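Local coordinates for protein putative methyltransferase (Porphyromonas gingivalis, PDB 3LL7) that is a putative methyltransferase, probably transferring a methyl group from S-adenosylmethionine to an acceptor that remains unknown, at residues Leu67-Arg72 with Gly102-Asp107; Val256-Ile261 with Leu302-Phe307; Pro285-Ile290 with Leu325-Ala330. All blocks are in the same frame, centred on the assembly; numbering follows the deposited sequence.

Contact 1: residues Leu67-Arg72 with Gly102-Asp107. With FMT (formic acid), chain D.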
ATOM      1  N   LEU A  67      22.294  -7.229   9.918  1.00 14.49           N
ATOM      2  CA  LEU A  67      20.964  -6.637  10.178  1.00 13.25           C
ATOM      3  C   LEU A  67      20.322  -7.400  11.305  1.00 12.19           C
ATOM      4  O   LEU A  67      20.402  -8.643  11.349  1.00 11.46           O
ATOM      5  CB  LEU A  67      20.013  -6.638   8.960  1.00 13.39           C
ATOM      6  CG  LEU A  67      20.237  -5.623   7.839  1.00 15.17           C
ATOM      7  CD1 LEU A  67      19.074  -5.689   6.893  1.00 16.20           C
ATOM      8  CD2 LEU A  67      20.442  -4.175   8.327  1.00 15.49           C
ATOM      9  N   TYR A  68      19.720  -6.650  12.229  1.00 10.49           N
ATOM     10  CA  TYR A  68      19.082  -7.212  13.391  1.00 10.35           C
ATOM     11  C   TYR A  68      17.613  -6.774  13.412  1.00 10.97           C
ATOM     12  O   TYR A  68      17.332  -5.577  13.416  1.00 11.02           O
ATOM     13  CB  TYR A  68      19.780  -6.730  14.659  1.00 10.14           C
ATOM     14  CG  TYR A  68      19.197  -7.329  15.906  1.00  9.80           C
ATOM     15  CD1 TYR A  68      19.461  -8.653  16.255  1.00  7.24           C
ATOM     16  CD2 TYR A  68      18.369  -6.582  16.733  1.00  9.04           C
ATOM     17  CE1 TYR A  68      18.914  -9.220  17.402  1.00  7.34           C
ATOM     18  CE2 TYR A  68      17.815  -7.142  17.906  1.00 11.42           C
ATOM     19  CZ  TYR A  68      18.079  -8.470  18.218  1.00  9.33           C
ATOM     20  OH  TYR A  68      17.555  -9.059  19.349  1.00 10.17           O
ATOM     21  N   ILE A  69      16.701  -7.744  13.453  1.00 11.63           N
ATOM     22  CA  ILE A  69      15.249  -7.458  13.494  1.00 12.42           C
ATOM     23  C   ILE A  69      14.739  -7.353  14.922  1.00 14.03           C
ATOM     24  O   ILE A  69      14.801  -8.327  15.663  1.00 13.93           O
ATOM     25  CB  ILE A  69      14.455  -8.524  12.719  1.00 12.19           C
ATOM     26  CG1 ILE A  69      15.016  -8.645  11.303  1.00 11.75           C
ATOM     27  CG2 ILE A  69      12.942  -8.207  12.709  1.00 11.08           C
ATOM     28  CD1 ILE A  69      15.024  -7.328  10.507  1.00 15.36           C
ATOM     29  N   PRO A  70      14.218  -6.163  15.314  1.00 15.28           N
ATOM     30  CA  PRO A  70      13.971  -5.967  16.744  1.00 16.71           C
ATOM     31  C   PRO A  70      12.892  -6.904  17.269  1.00 18.03           C
ATOM     32  O   PRO A  70      13.005  -7.377  18.393  1.00 18.96           O
ATOM     33  CB  PRO A  70      13.545  -4.498  16.853  1.00 16.17           C
ATOM     34  CG  PRO A  70      13.085  -4.104  15.481  1.00 16.24           C
ATOM     35  CD  PRO A  70      13.858  -4.985  14.506  1.00 14.77           C
ATOM     36  N   SER A  71      11.884  -7.182  16.447  1.00 20.37           N
ATOM     37  CA  SER A  71      10.787  -8.080  16.811  1.00 22.33           C
ATOM     38  C   SER A  71      10.012  -8.588  15.585  1.00 23.34           C
ATOM     39  O   SER A  71      10.030  -7.968  14.512  1.00 23.34           O
ATOM     40  CB  SER A  71       9.822  -7.398  17.806  1.00 22.27           C
ATOM     41  OG  SER A  71       9.200  -6.250  17.241  1.00 23.57           O
ATOM     42  N   ARG A  72       9.348  -9.732  15.752  1.00 24.90           N
ATOM     43  CA  ARG A  72       8.336 -10.201  14.790  1.00 26.56           C
ATOM     44  C   ARG A  72       7.236  -9.150  14.630  1.00 26.95           C
ATOM     45  O   ARG A  72       6.792  -8.863  13.514  1.00 27.88           O
ATOM     46  CB  ARG A  72       7.733 -11.534  15.244  1.00 26.86           C
ATOM     47  CG  ARG A  72       8.774 -12.628  15.510  1.00 29.17           C
ATOM     48  CD  ARG A  72       8.240 -13.709  16.446  1.00 32.33           C
ATOM     49  NE  ARG A  72       6.951 -14.215  15.985  1.00 34.21           N
ATOM     50  CZ  ARG A  72       6.203 -15.109  16.626  1.00 35.48           C
ATOM     51  NH1 ARG A  72       6.596 -15.643  17.773  1.00 36.16           N
ATOM     52  NH2 ARG A  72       5.046 -15.471  16.103  1.00 36.19           N
ATOM     53  N   GLY A 102       8.977   6.632  13.042  0.50 10.45           N
ATOM     54  CA  GLY A 102      10.016   5.624  12.976  0.50 10.07           C
ATOM     55  C   GLY A 102       9.589   4.240  12.529  0.50 10.24           C
ATOM     56  O   GLY A 102       9.009   4.075  11.469  0.50 10.99           O
ATOM     57  N   GLY A 103       9.923   3.260  13.356  1.00  9.11           N
ATOM     58  CA  GLY A 103       9.630   1.833  13.159  1.00  8.93           C
ATOM     59  C   GLY A 103      10.859   1.050  12.685  1.00  8.41           C
ATOM     60  O   GLY A 103      11.981   1.335  13.099  1.00  8.37           O
ATOM     61  N   LEU A 104      10.648   0.064  11.814  1.00  8.91           N
ATOM     62  CA  LEU A 104      11.758  -0.752  11.287  1.00  9.85           C
ATOM     63  C   LEU A 104      12.687   0.115  10.440  1.00  9.54           C
ATOM     64  O   LEU A 104      13.880  -0.202  10.236  1.00  9.03           O
ATOM     65  CB  LEU A 104      11.172  -1.917  10.447  1.00 10.90           C
ATOM     66  CG  LEU A 104      12.049  -3.109  10.090  1.00 12.56           C
ATOM     67  CD1 LEU A 104      12.827  -3.628  11.297  1.00 14.21           C
ATOM     68  CD2 LEU A 104      11.173  -4.232   9.529  1.00 15.16           C
ATOM     69  N   GLY A 105      12.137   1.224   9.926  1.00  8.92           N
ATOM     70  CA  GLY A 105      12.956   2.240   9.248  1.00  9.22           C
ATOM     71  C   GLY A 105      12.980   2.138   7.723  1.00  9.08           C
ATOM     72  O   GLY A 105      13.741   2.848   7.050  1.00  8.95           O
ATOM     73  N   ILE A 106      12.152   1.272   7.153  0.50  8.90           N
ATOM     74  CA  ILE A 106      12.190   1.133   5.701  0.50  9.11           C
ATOM     75  C   ILE A 106      11.646   2.356   4.953  0.50  9.23           C
ATOM     76  O   ILE A 106      12.128   2.669   3.860  0.50  9.06           O
ATOM     77  CB  ILE A 106      11.518  -0.146   5.212  0.50  9.15           C
ATOM     78  CG1 ILE A 106      11.838  -0.359   3.727  0.50  8.90           C
ATOM     79  CG2 ILE A 106      10.030  -0.092   5.501  0.50  8.95           C
ATOM     80  CD1 ILE A 106      11.277  -1.622   3.137  0.50  8.08           C
ATOM     81  N   ASP A 107      10.661   3.048   5.532  1.00  9.22           N
ATOM     82  CA  ASP A 107      10.211   4.311   4.958  1.00  9.63           C
ATOM     83  C   ASP A 107      11.327   5.361   5.092  1.00  9.42           C
ATOM     84  O   ASP A 107      11.608   6.091   4.143  1.00  9.61           O
ATOM     85  CB  ASP A 107       8.900   4.771   5.625  1.00 10.36           C
ATOM     86  CG  ASP A 107       7.693   3.905   5.218  1.00 12.45           C
ATOM     87  OD1 ASP A 107       7.746   3.264   4.158  1.00 15.53           O
ATOM     88  OD2 ASP A 107       6.681   3.874   5.949  1.00 19.34           O
TER
HETATM   89  C   FMT D 503       8.480   1.411   8.414  1.00 41.35           C
HETATM   90  O1  FMT D 503       9.246   2.367   8.317  1.00 40.41           O
HETATM   91  O2  FMT D 503       8.718   0.422   9.109  1.00 41.65           O
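Pro70 and Leu104 bring the two backbones nearest, with CA atoms 7.9 Å apart, so that an irregular chain leading into helix 72-77 lies across the glycine-rich loop before helix 106-112, and side chains alone close the gap. The touching is done by one branch of Leu104. Its CD1 methyl meets the ring carbon CD of Pro70 at 3.6 Å, the proline offering its ring at an oblique angle, and it also faces the tip of Ile69, CD1 to CD1, at a looser 4.4 Å. This reach depends on the first torsion: CG stands opposite the backbone N (chi1 -164°), which turns the isobutyl group out of the loop toward the proline. Trp61 also packs on Leu104, while Leu50 and Leu54 of helix 38-57 lie against Ile69, joining the helical N-terminal part to the sheet-bearing domain.

The inner side of the same loop is polar. Asp107 N, in the first turn of the helix, just after Gly105 at the N-cap position, gives a nearly straight bond (168°) to O1 of a formic acid molecule over 3.2 Å. Leu104 N makes a weak, bent one to formic acid O2 at 3.3 Å. The carboxylate of Asp107 is held by Ser79 and Tyr168. Strand 96-99, this loop and helix 106-112 fit the first motif of Rossmann-like methyltransferases, whose loop binds the methyl donor.

Chemically, then, the loop is two-sided: the leucine side chain packs against Pro70 and Ile69, while the N-H groups and the helix start probably favour an anionic or acceptor oxygen. The formic acid probably comes from the crystallisation liquor, but its place here is consistent with part of a cofactor pocket.

Contact 2: residues Val256-Ile261 with Leu302-Phe307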
ATOM      1  N   VAL A 256      -8.797  19.001  -4.601  1.00  7.87           N
ATOM      2  CA  VAL A 256      -7.514  18.334  -4.334  1.00  8.48           C
ATOM      3  C   VAL A 256      -7.246  17.222  -5.361  1.00  9.76           C
ATOM      4  O   VAL A 256      -8.091  16.339  -5.541  1.00  8.86           O
ATOM      5  CB  VAL A 256      -7.448  17.779  -2.908  1.00  8.76           C
ATOM      6  CG1 VAL A 256      -6.194  16.887  -2.716  1.00  8.91           C
ATOM      7  CG2 VAL A 256      -7.415  18.970  -1.899  1.00  8.26           C
ATOM      8  N   PRO A 257      -6.070  17.255  -6.032  1.00 10.39           N
ATOM      9  CA  PRO A 257      -5.704  16.181  -6.961  1.00 10.51           C
ATOM     10  C   PRO A 257      -5.542  14.825  -6.259  1.00 10.21           C
ATOM     11  O   PRO A 257      -4.751  14.700  -5.321  1.00 11.45           O
ATOM     12  CB  PRO A 257      -4.333  16.624  -7.502  1.00 11.36           C
ATOM     13  CG  PRO A 257      -4.300  18.114  -7.299  1.00 11.31           C
ATOM     14  CD  PRO A 257      -5.082  18.351  -6.046  1.00 11.34           C
ATOM     15  N   ILE A 258      -6.292  13.834  -6.729  1.00  9.14           N
ATOM     16  CA  ILE A 258      -6.207  12.456  -6.258  1.00  7.85           C
ATOM     17  C   ILE A 258      -5.471  11.646  -7.307  1.00  7.60           C
ATOM     18  O   ILE A 258      -5.885  11.614  -8.485  1.00  7.58           O
ATOM     19  CB  ILE A 258      -7.607  11.869  -6.010  1.00  6.80           C
ATOM     20  CG1 ILE A 258      -8.372  12.752  -4.988  1.00  8.58           C
ATOM     21  CG2 ILE A 258      -7.532  10.439  -5.501  1.00  5.73           C
ATOM     22  CD1 ILE A 258      -9.872  12.491  -4.983  1.00 14.06           C
ATOM     23  N   HIS A 259      -4.404  10.966  -6.878  1.00  7.36           N
ATOM     24  CA  HIS A 259      -3.637  10.094  -7.760  1.00  8.33           C
ATOM     25  C   HIS A 259      -3.940   8.636  -7.446  1.00  9.72           C
ATOM     26  O   HIS A 259      -3.707   8.184  -6.303  1.00 10.87           O
ATOM     27  CB  HIS A 259      -2.135  10.282  -7.522  1.00  8.16           C
ATOM     28  CG  HIS A 259      -1.610  11.626  -7.906  1.00  9.47           C
ATOM     29  ND1 HIS A 259      -2.184  12.811  -7.493  1.00 12.49           N
ATOM     30  CD2 HIS A 259      -0.543  11.965  -8.664  1.00  8.01           C
ATOM     31  CE1 HIS A 259      -1.486  13.825  -7.981  1.00 10.65           C
ATOM     32  NE2 HIS A 259      -0.486  13.334  -8.691  1.00 11.43           N
ATOM     33  N   ALA A 260      -4.403   7.886  -8.448  1.00  8.68           N
ATOM     34  CA  ALA A 260      -4.674   6.467  -8.244  1.00  8.79           C
ATOM     35  C   ALA A 260      -3.613   5.723  -8.987  1.00  9.51           C
ATOM     36  O   ALA A 260      -3.455   5.902 -10.207  1.00  9.16           O
ATOM     37  CB  ALA A 260      -6.099   6.094  -8.755  1.00  9.68           C
ATOM     38  N   ILE A 261      -2.843   4.909  -8.267  1.00  9.09           N
ATOM     39  CA  ILE A 261      -1.744   4.244  -8.950  1.00 10.12           C
ATOM     40  C   ILE A 261      -1.626   2.792  -8.556  1.00  9.72           C
ATOM     41  O   ILE A 261      -1.800   2.446  -7.395  1.00  8.59           O
ATOM     42  CB  ILE A 261      -0.428   4.989  -8.796  1.00 12.06           C
ATOM     43  CG1 ILE A 261       0.592   4.490  -9.876  1.00 14.93           C
ATOM     44  CG2 ILE A 261       0.066   4.900  -7.375  1.00 12.30           C
ATOM     45  CD1 ILE A 261       1.672   5.522 -10.246  1.00 17.02           C
ATOM     46  N   LEU A 302     -10.748   1.962  -7.792  1.00  8.39           N
ATOM     47  CA  LEU A 302     -11.950   1.699  -7.011  1.00  8.93           C
ATOM     48  C   LEU A 302     -11.955   2.439  -5.672  1.00  9.60           C
ATOM     49  O   LEU A 302     -12.945   3.071  -5.317  1.00  9.36           O
ATOM     50  CB  LEU A 302     -12.110   0.181  -6.793  1.00  9.58           C
ATOM     51  CG  LEU A 302     -12.461  -0.637  -8.042  1.00 13.15           C
ATOM     52  CD1 LEU A 302     -12.371  -2.153  -7.723  1.00 15.33           C
ATOM     53  CD2 LEU A 302     -13.823  -0.269  -8.583  1.00 15.47           C
ATOM     54  N   LYS A 303     -10.849   2.356  -4.939  1.00  8.16           N
ATOM     55  CA  LYS A 303     -10.751   3.019  -3.644  1.00  7.90           C
ATOM     56  C   LYS A 303     -10.816   4.550  -3.796  1.00  8.39           C
ATOM     57  O   LYS A 303     -11.403   5.222  -2.951  1.00  8.39           O
ATOM     58  CB  LYS A 303      -9.442   2.621  -2.952  1.00  7.61           C
ATOM     59  CG  LYS A 303      -9.155   3.415  -1.663  1.00  5.97           C
ATOM     60  CD  LYS A 303     -10.161   3.124  -0.531  1.00  8.60           C
ATOM     61  CE  LYS A 303      -9.898   4.007   0.669  1.00  9.31           C
ATOM     62  NZ  LYS A 303     -10.840   3.711   1.803  1.00  9.80           N
ATOM     63  N   ALA A 304     -10.181   5.088  -4.851  1.00  7.84           N
ATOM     64  CA  ALA A 304     -10.150   6.554  -5.095  1.00  9.25           C
ATOM     65  C   ALA A 304     -11.525   7.085  -5.476  1.00  9.41           C
ATOM     66  O   ALA A 304     -11.808   8.252  -5.288  1.00 10.16           O
ATOM     67  CB  ALA A 304      -9.130   6.889  -6.219  1.00  6.86           C
ATOM     68  N   GLY A 305     -12.345   6.205  -6.042  1.00 10.66           N
ATOM     69  CA  GLY A 305     -13.714   6.514  -6.440  1.00 11.12           C
ATOM     70  C   GLY A 305     -13.876   7.182  -7.793  1.00 10.26           C
ATOM     71  O   GLY A 305     -14.873   7.897  -8.000  1.00 10.85           O
ATOM     72  N   ALA A 306     -12.948   6.936  -8.717  1.00  9.63           N
ATOM     73  CA  ALA A 306     -13.002   7.521 -10.064  1.00  8.93           C
ATOM     74  C   ALA A 306     -13.945   6.716 -10.988  1.00 10.24           C
ATOM     75  O   ALA A 306     -13.599   6.442 -12.137  1.00 10.02           O
ATOM     76  CB  ALA A 306     -11.572   7.554 -10.692  1.00  9.15           C
ATOM     77  N   PHE A 307     -15.132   6.379 -10.494  1.00  9.62           N
ATOM     78  CA  PHE A 307     -16.044   5.452 -11.200  1.00  9.56           C
ATOM     79  C   PHE A 307     -16.485   5.997 -12.567  1.00  9.73           C
ATOM     80  O   PHE A 307     -16.399   5.293 -13.609  1.00  9.82           O
ATOM     81  CB  PHE A 307     -17.273   5.191 -10.318  1.00 10.56           C
ATOM     82  CG  PHE A 307     -16.946   4.660  -8.913  1.00 10.83           C
ATOM     83  CD1 PHE A 307     -16.171   3.501  -8.731  1.00 13.75           C
ATOM     84  CD2 PHE A 307     -17.448   5.304  -7.789  1.00 13.71           C
ATOM     85  CE1 PHE A 307     -15.876   3.005  -7.435  1.00  9.80           C
ATOM     86  CE2 PHE A 307     -17.159   4.829  -6.472  1.00 14.75           C
ATOM     87  CZ  PHE A 307     -16.369   3.673  -6.309  1.00 13.45           C
TER
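A single methyl group carries the whole helical side of this contact: Ala304 CB touches two residues of the facing strand, and nothing else from 302-307 comes near enough to add more than a trace. The arrangement is helix-on-sheet packing, in which the last turn of helix 299-304, within the ferredoxin-like domain, rests against strand 258-263 of the large mixed sheet. Ala260 and Ala304 lie only 6.3 Å apart between CA atoms, a closeness that two such small side chains allow.

Ile258 and Ala260 alternate with His259 along the strand, so both face the helix while His259 turns to the other side, where it stacks on His229. The methyls of Ala260 and Ala304 meet CB to CB at 4.0 Å. Ile258 uses its short branch: with CG2 opposite the backbone N, that methyl projects to Ala304 CB at the same 4.0 Å. The Ile258 side chain also touches Leu215, Phe274 and Met276. Ala304 CB thus sits between two neighbouring strand side chains, an entirely apolar and buried meeting. Phe274 and Val230, from the strands flanking 258-263, also pack on Ala304, so three strands of the sheet contribute to its bed.

The helix stops just here. Gly305 departs from helical geometry with positive phi (83°), and Ala306 forms the centre of an inverse gamma turn, closed by a weak bond from Phe307 N to Gly305 O of 2.9 Å. Next door, Lys303 reaches the carbonyls of Pro211 and Ile213. The turn also folds the Phe307 ring back over the glycine, placing Gly305 CA 3.8 Å above one face and offset toward its rim.

Contact 3: residues Pro285-Ile290 with Leu325-Ala330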
ATOM      1  N   PRO A 285     -23.353   7.752 -19.866  0.50 11.78           N
ATOM      2  CA  PRO A 285     -24.242   6.761 -20.380  0.50 11.37           C
ATOM      3  C   PRO A 285     -24.010   5.515 -19.567  0.50 10.87           C
ATOM      4  O   PRO A 285     -22.880   5.239 -19.132  0.50 11.22           O
ATOM      5  CB  PRO A 285     -23.781   6.547 -21.835  0.50 11.24           C
ATOM      6  CG  PRO A 285     -22.452   7.142 -21.968  0.50 11.61           C
ATOM      7  CD  PRO A 285     -22.126   7.881 -20.685  0.50 11.19           C
ATOM      8  N   TYR A 286     -25.085   4.808 -19.304  0.50 10.08           N
ATOM      9  CA  TYR A 286     -24.985   3.468 -18.787  0.50 10.40           C
ATOM     10  C   TYR A 286     -25.616   2.593 -19.835  0.50 10.39           C
ATOM     11  O   TYR A 286     -26.602   2.966 -20.471  0.50 10.89           O
ATOM     12  CB  TYR A 286     -25.669   3.353 -17.424  0.50 10.05           C
ATOM     13  CG  TYR A 286     -24.895   4.105 -16.367  0.50  9.68           C
ATOM     14  CD1 TYR A 286     -23.808   3.517 -15.728  0.50  9.50           C
ATOM     15  CD2 TYR A 286     -25.221   5.410 -16.038  0.50  7.82           C
ATOM     16  CE1 TYR A 286     -23.074   4.199 -14.783  0.50  9.23           C
ATOM     17  CE2 TYR A 286     -24.486   6.113 -15.096  0.50  7.59           C
ATOM     18  CZ  TYR A 286     -23.420   5.496 -14.460  0.50  8.69           C
ATOM     19  OH  TYR A 286     -22.677   6.171 -13.527  0.50  7.37           O
ATOM     20  N   THR A 287     -25.022   1.436 -20.045  1.00  9.91           N
ATOM     21  CA  THR A 287     -25.405   0.589 -21.153  1.00 10.31           C
ATOM     22  C   THR A 287     -26.203  -0.649 -20.730  1.00 10.98           C
ATOM     23  O   THR A 287     -25.879  -1.304 -19.731  1.00 10.18           O
ATOM     24  CB  THR A 287     -24.172   0.220 -22.020  1.00 10.12           C
ATOM     25  OG1 THR A 287     -24.622  -0.524 -23.160  1.00 11.33           O
ATOM     26  CG2 THR A 287     -23.108  -0.612 -21.227  1.00  9.33           C
ATOM     27  N   ASP A 288     -27.256  -0.930 -21.490  1.00 11.16           N
ATOM     28  CA  ASP A 288     -28.051  -2.118 -21.301  1.00 11.71           C
ATOM     29  C   ASP A 288     -27.389  -3.305 -21.964  1.00 11.93           C
ATOM     30  O   ASP A 288     -27.736  -4.465 -21.676  1.00 11.56           O
ATOM     31  CB  ASP A 288     -29.437  -1.935 -21.920  1.00 11.72           C
ATOM     32  CG  ASP A 288     -30.328  -1.050 -21.095  1.00 13.92           C
ATOM     33  OD1 ASP A 288     -30.017  -0.859 -19.915  1.00 13.04           O
ATOM     34  OD2 ASP A 288     -31.350  -0.546 -21.618  1.00 13.97           O
ATOM     35  N   SER A 289     -26.443  -3.011 -22.862  1.00 11.42           N
ATOM     36  CA  SER A 289     -25.848  -4.041 -23.710  1.00 11.86           C
ATOM     37  C   SER A 289     -24.324  -4.032 -23.624  1.00 11.40           C
ATOM     38  O   SER A 289     -23.692  -3.002 -23.326  1.00 10.27           O
ATOM     39  CB  SER A 289     -26.309  -3.879 -25.169  1.00 12.57           C
ATOM     40  OG  SER A 289     -25.911  -2.607 -25.650  1.00 15.09           O
ATOM     41  N   ILE A 290     -23.741  -5.200 -23.873  1.00 10.83           N
ATOM     42  CA  ILE A 290     -22.302  -5.375 -23.753  1.00 11.15           C
ATOM     43  C   ILE A 290     -21.657  -5.159 -25.100  1.00 10.72           C
ATOM     44  O   ILE A 290     -22.251  -5.469 -26.134  1.00 11.46           O
ATOM     45  CB  ILE A 290     -21.958  -6.794 -23.138  1.00 11.15           C
ATOM     46  CG1 ILE A 290     -20.571  -6.819 -22.453  1.00 11.51           C
ATOM     47  CG2 ILE A 290     -22.063  -7.891 -24.174  1.00 11.43           C
ATOM     48  CD1 ILE A 290     -20.457  -5.901 -21.193  1.00 12.56           C
ATOM     49  N   LEU A 325     -17.491  -1.851 -13.945  1.00  8.87           N
ATOM     50  CA  LEU A 325     -16.958  -2.422 -15.163  1.00  8.22           C
ATOM     51  C   LEU A 325     -17.374  -1.537 -16.315  1.00  8.96           C
ATOM     52  O   LEU A 325     -18.422  -0.878 -16.276  1.00  9.52           O
ATOM     53  CB  LEU A 325     -17.595  -3.813 -15.453  1.00  9.58           C
ATOM     54  CG  LEU A 325     -17.233  -4.935 -14.500  1.00 11.05           C
ATOM     55  CD1 LEU A 325     -18.142  -6.150 -14.931  1.00 13.50           C
ATOM     56  CD2 LEU A 325     -15.733  -5.293 -14.660  1.00 11.80           C
ATOM     57  N   TYR A 326     -16.579  -1.597 -17.360  1.00  8.75           N
ATOM     58  CA  TYR A 326     -16.749  -0.765 -18.546  1.00 10.03           C
ATOM     59  C   TYR A 326     -16.740  -1.625 -19.781  1.00  9.62           C
ATOM     60  O   TYR A 326     -16.213  -2.749 -19.760  1.00  9.13           O
ATOM     61  CB  TYR A 326     -15.626   0.278 -18.637  1.00  9.74           C
ATOM     62  CG  TYR A 326     -15.480   1.045 -17.364  1.00 11.33           C
ATOM     63  CD1 TYR A 326     -16.234   2.208 -17.121  1.00 13.58           C
ATOM     64  CD2 TYR A 326     -14.622   0.583 -16.376  1.00 12.23           C
ATOM     65  CE1 TYR A 326     -16.093   2.915 -15.912  1.00 13.00           C
ATOM     66  CE2 TYR A 326     -14.477   1.267 -15.167  1.00 14.07           C
ATOM     67  CZ  TYR A 326     -15.213   2.415 -14.942  1.00 13.41           C
ATOM     68  OH  TYR A 326     -15.060   3.084 -13.754  1.00 13.56           O
ATOM     69  N   THR A 327     -17.250  -1.059 -20.880  1.00  9.20           N
ATOM     70  CA  THR A 327     -17.247  -1.765 -22.149  1.00  8.47           C
ATOM     71  C   THR A 327     -17.115  -0.771 -23.322  1.00  9.98           C
ATOM     72  O   THR A 327     -17.489   0.399 -23.199  1.00  9.86           O
ATOM     73  CB  THR A 327     -18.514  -2.660 -22.301  1.00  8.98           C
ATOM     74  OG1 THR A 327     -18.332  -3.543 -23.410  1.00  8.09           O
ATOM     75  CG2 THR A 327     -19.774  -1.823 -22.528  1.00  7.75           C
ATOM     76  N   SER A 328     -16.597  -1.246 -24.441  1.00 10.30           N
ATOM     77  CA  SER A 328     -16.503  -0.411 -25.649  1.00 12.56           C
ATOM     78  C   SER A 328     -16.295  -1.297 -26.850  1.00 12.71           C
ATOM     79  O   SER A 328     -15.825  -2.428 -26.723  1.00 12.80           O
ATOM     80  CB  SER A 328     -15.335   0.581 -25.522  1.00 12.93           C
ATOM     81  OG  SER A 328     -14.097  -0.113 -25.653  1.00 17.21           O
ATOM     82  N   GLU A 329     -16.650  -0.786 -28.026  1.00 13.46           N
ATOM     83  CA  GLU A 329     -16.490  -1.528 -29.241  1.00 15.74           C
ATOM     84  C   GLU A 329     -15.037  -1.454 -29.726  1.00 16.18           C
ATOM     85  O   GLU A 329     -14.512  -2.407 -30.295  1.00 16.01           O
ATOM     86  CB  GLU A 329     -17.496  -1.011 -30.291  1.00 15.70           C
ATOM     87  CG  GLU A 329     -17.816  -1.965 -31.457  1.00 20.60           C
ATOM     88  CD  GLU A 329     -18.186  -3.422 -31.089  1.00 23.99           C
ATOM     89  OE1 GLU A 329     -18.597  -3.755 -29.930  1.00 23.74           O
ATOM     90  OE2 GLU A 329     -18.082  -4.255 -32.023  1.00 28.43           O
ATOM     91  N   ALA A 330     -14.376  -0.341 -29.452  1.00 17.19           N
ATOM     92  CA  ALA A 330     -12.980  -0.180 -29.855  1.00 18.57           C
ATOM     93  C   ALA A 330     -12.025  -0.510 -28.712  1.00 18.00           C
ATOM     94  O   ALA A 330     -12.330  -0.316 -27.555  1.00 17.72           O
ATOM     95  CB  ALA A 330     -12.730   1.250 -30.384  1.00 18.70           C
TER
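The flat group next to which Thr287 and Thr327 meet is the Ser289 carbonyl: Thr287 OG1 reaches its oxygen in the carbonyl plane, on a lone pair, and Thr327 CG2 approaches the same Ser289 O from another direction at 4.2 Å. The hydroxyl bond from Thr287 OG1 to Ser289 O is short, 2.7 Å, and closes a local turn. Thr287 points at the strand, and Ile290 reaches it with its CD1 end.

Two methyls meet, Thr287 CG2 to Thr327 CG2 at 3.8 Å, with the side chains crossing at about a right angle. Each threonine has its hydroxyl opposite the backbone N (chi1 -175° in Thr287, -168° in Thr327), leaving the methyl between N and carbonyl carbon, where the two come together. Ile290 comes in obliquely: the bend at its second torsion (65°) carries CD1 to Thr327, 3.9 Å from CB. The same methyl also borders Thr327 OG1, but the polar needs of that oxygen are met by Tyr293 O and Asp291 N, so CD1 lies beside a hydroxyl that is already hydrogen-bonded.

The methyl of Thr327 therefore meets the loop, while its hydroxyl bonds to Asp291 N just before strand 293-297 and to Tyr293 O at its start. Past Thr327 the strand ends, where Ser328 OG bonds to Ala330 O in the carbonyl plane, at 2.6 Å.

The loop runs along the 317-320 edge of the seven-stranded sheet, where strand 323-328 lies between 317-320 and 293-297. Backbone bonds tie Thr287 to Lys318 and Ala397, and on the reverse side of the strand Tyr326 packs against helix 307-314.

Contacts 1 and 2 are buried, whereas contact 3 is only partly so and lies about 31 Å from the chain's centre. Contact 1 stands apart on the opposite side of that centre, in the region with the methyltransferase-like loop, and has a formic acid bonded by its own backbone N-H groups. Contacts 2 and 3 belong together: their segments alternate along the chain, and they meet where Tyr326 OH lies 2.6 Å from Phe307 O, a probable hydrogen bond. Methyl packing serves all three, but contact 2 is purely apolar, between a strand of the large sheet and helix 299-304, while contact 3, nearer the surface, mixes methyls with hydroxyls that are themselves hydrogen-bonded.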